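Local coordinates for hypothetical protein (Uncultured marine organism, PDB 2OP5), which is of unknown function but forms a dimer with a ferredoxin-like fold of the dimeric alpha-beta barrel clan, at residues D32-E37 and I89-K94. Sequence-based numbering, arbitrary orientation.
Sequences DEVWSE and ITLKEK. With EDO (1,2-ethanediol), chain G.
Val34 and Leu91 have the nearest CA atoms of segments 32-37 and 89-94, 8.5 Å apart. Residues 32-34 belong to the short helix 31-34; then Trp35 centres an inverse gamma turn, with a weak bond from Ser36 N to Val34 O, and Ser36 N-caps helix 37-46 through OG. Residues 89-94 are helical, Glu93 N bonding to Ile89 O at 3.0 Å. Two side-chain pairs bridge the segments. Val34 CG2 meets Leu91 CD1 at 4.4 Å, a light apolar touch between single methyls. Nearby, Lys94 runs extended to its amino end and NZ reaches Glu33 OE1 at 3.5 Å, a salt bridge whose hydrogen bond is weak. Glu33 CG stands anti to the carbonyl carbon (chi1 -65°), and the extended chain beyond it places OE1 beside the Lys94 amino group. On the other branch of Val34, CG1 lies 3.5 Å above the Trp35 ring plane, toward its rim. That indole packs on Tyr40 and Leu43 of helix 37-46 and meets His51 edge-to-face. The contact joins two short helices at the surface of a ferredoxin-like alpha+beta fold, built on a four-stranded antiparallel sheet of order 2-3-1-4.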
# COMPACT_ATOMS: atom_id res chain seq x y z
N ASP A 32 -14.96 12.01 -1.66
CA ASP A 32 -14.86 13.13 -2.59
C ASP A 32 -15.04 14.45 -1.87
O ASP A 32 -14.61 15.49 -2.37
CB ASP A 32 -15.94 13.00 -3.67
N GLU A 33 -15.71 14.42 -0.72
CA GLU A 33 -15.84 15.60 0.15
C GLU A 33 -14.46 15.91 0.77
O GLU A 33 -14.15 17.06 1.05
CB GLU A 33 -16.85 15.34 1.28
CG GLU A 33 -18.30 15.11 0.82
CD GLU A 33 -19.21 14.51 1.90
OE1 GLU A 33 -18.93 14.63 3.11
OE2 GLU A 33 -20.23 13.88 1.51
N VAL A 34 -13.65 14.88 0.99
CA VAL A 34 -12.33 15.01 1.61
C VAL A 34 -11.21 15.22 0.61
O VAL A 34 -10.53 16.24 0.63
CB VAL A 34 -11.99 13.74 2.44
CG1 VAL A 34 -10.62 13.85 3.12
CG2 VAL A 34 -13.08 13.47 3.47
N TRP A 35 -11.03 14.24 -0.27
CA TRP A 35 -9.96 14.24 -1.22
C TRP A 35 -10.37 14.94 -2.50
O TRP A 35 -10.64 14.31 -3.53
CB TRP A 35 -9.51 12.79 -1.45
CG TRP A 35 -9.18 12.10 -0.11
CD1 TRP A 35 -9.92 11.13 0.52
CD2 TRP A 35 -8.09 12.40 0.77
NE1 TRP A 35 -9.34 10.79 1.71
CE2 TRP A 35 -8.21 11.54 1.90
CE3 TRP A 35 -7.00 13.28 0.72
CZ2 TRP A 35 -7.30 11.55 2.95
CZ3 TRP A 35 -6.09 13.27 1.78
CH2 TRP A 35 -6.25 12.42 2.87
N SER A 36 -10.44 16.27 -2.42
CA SER A 36 -10.75 17.11 -3.57
C SER A 36 -9.46 17.28 -4.38
O SER A 36 -8.36 17.09 -3.87
CB SER A 36 -11.23 18.47 -3.10
OG SER A 36 -10.23 19.14 -2.36
N GLU A 37 -9.62 17.64 -5.65
CA GLU A 37 -8.47 17.86 -6.52
C GLU A 37 -7.76 19.11 -6.03
O GLU A 37 -6.55 19.28 -6.23
CB GLU A 37 -8.88 18.03 -8.00
CG GLU A 37 -9.92 17.04 -8.56
CD GLU A 37 -9.51 15.57 -8.54
OE1 GLU A 37 -8.31 15.26 -8.42
OE2 GLU A 37 -10.41 14.72 -8.68
N ILE A 89 -14.03 21.30 12.64
CA ILE A 89 -15.14 20.71 13.38
C ILE A 89 -16.20 20.00 12.53
O ILE A 89 -16.86 19.10 13.03
CB ILE A 89 -15.83 21.76 14.30
CG1 ILE A 89 -16.77 21.11 15.32
CG2 ILE A 89 -16.60 22.81 13.48
CD1 ILE A 89 -16.14 20.01 16.17
N THR A 90 -16.39 20.42 11.28
CA THR A 90 -17.38 19.80 10.39
C THR A 90 -16.98 18.36 10.05
O THR A 90 -17.81 17.47 10.11
CB THR A 90 -17.65 20.64 9.10
OG1 THR A 90 -18.52 21.74 9.41
CG2 THR A 90 -18.34 19.81 8.02
N LEU A 91 -15.71 18.14 9.69
CA LEU A 91 -15.22 16.80 9.43
C LEU A 91 -15.18 16.03 10.73
O LEU A 91 -15.61 14.89 10.76
CB LEU A 91 -13.81 16.81 8.84
CG LEU A 91 -13.16 15.43 8.58
CD1 LEU A 91 -13.98 14.59 7.60
CD2 LEU A 91 -11.75 15.60 8.08
N LYS A 92 -14.62 16.64 11.77
CA LYS A 92 -14.52 16.03 13.11
C LYS A 92 -15.82 15.35 13.49
O LYS A 92 -15.82 14.19 13.92
CB LYS A 92 -14.21 17.09 14.18
CG LYS A 92 -14.28 16.60 15.62
N GLU A 93 -16.92 16.08 13.31
CA GLU A 93 -18.23 15.55 13.63
C GLU A 93 -18.78 14.54 12.65
O GLU A 93 -19.58 13.70 13.03
CB GLU A 93 -19.23 16.67 13.84
CG GLU A 93 -18.95 17.43 15.09
CD GLU A 93 -20.21 17.68 15.86
OE1 GLU A 93 -20.98 16.72 16.08
OE2 GLU A 93 -20.42 18.84 16.26
N LYS A 94 -18.42 14.64 11.37
CA LYS A 94 -18.84 13.62 10.43
C LYS A 94 -18.21 12.29 10.81
O LYS A 94 -18.87 11.26 10.78
CB LYS A 94 -18.50 14.00 8.99
CG LYS A 94 -19.41 15.07 8.41
CD LYS A 94 -18.91 15.56 7.07
CE LYS A 94 -19.81 16.66 6.51
NZ LYS A 94 -19.21 17.32 5.30
C1 EDO G . -5.63 16.05 -9.17
O1 EDO G . -4.77 15.72 -10.28
C2 EDO G . -5.18 17.26 -8.34
O2 EDO G . -5.28 18.54 -8.98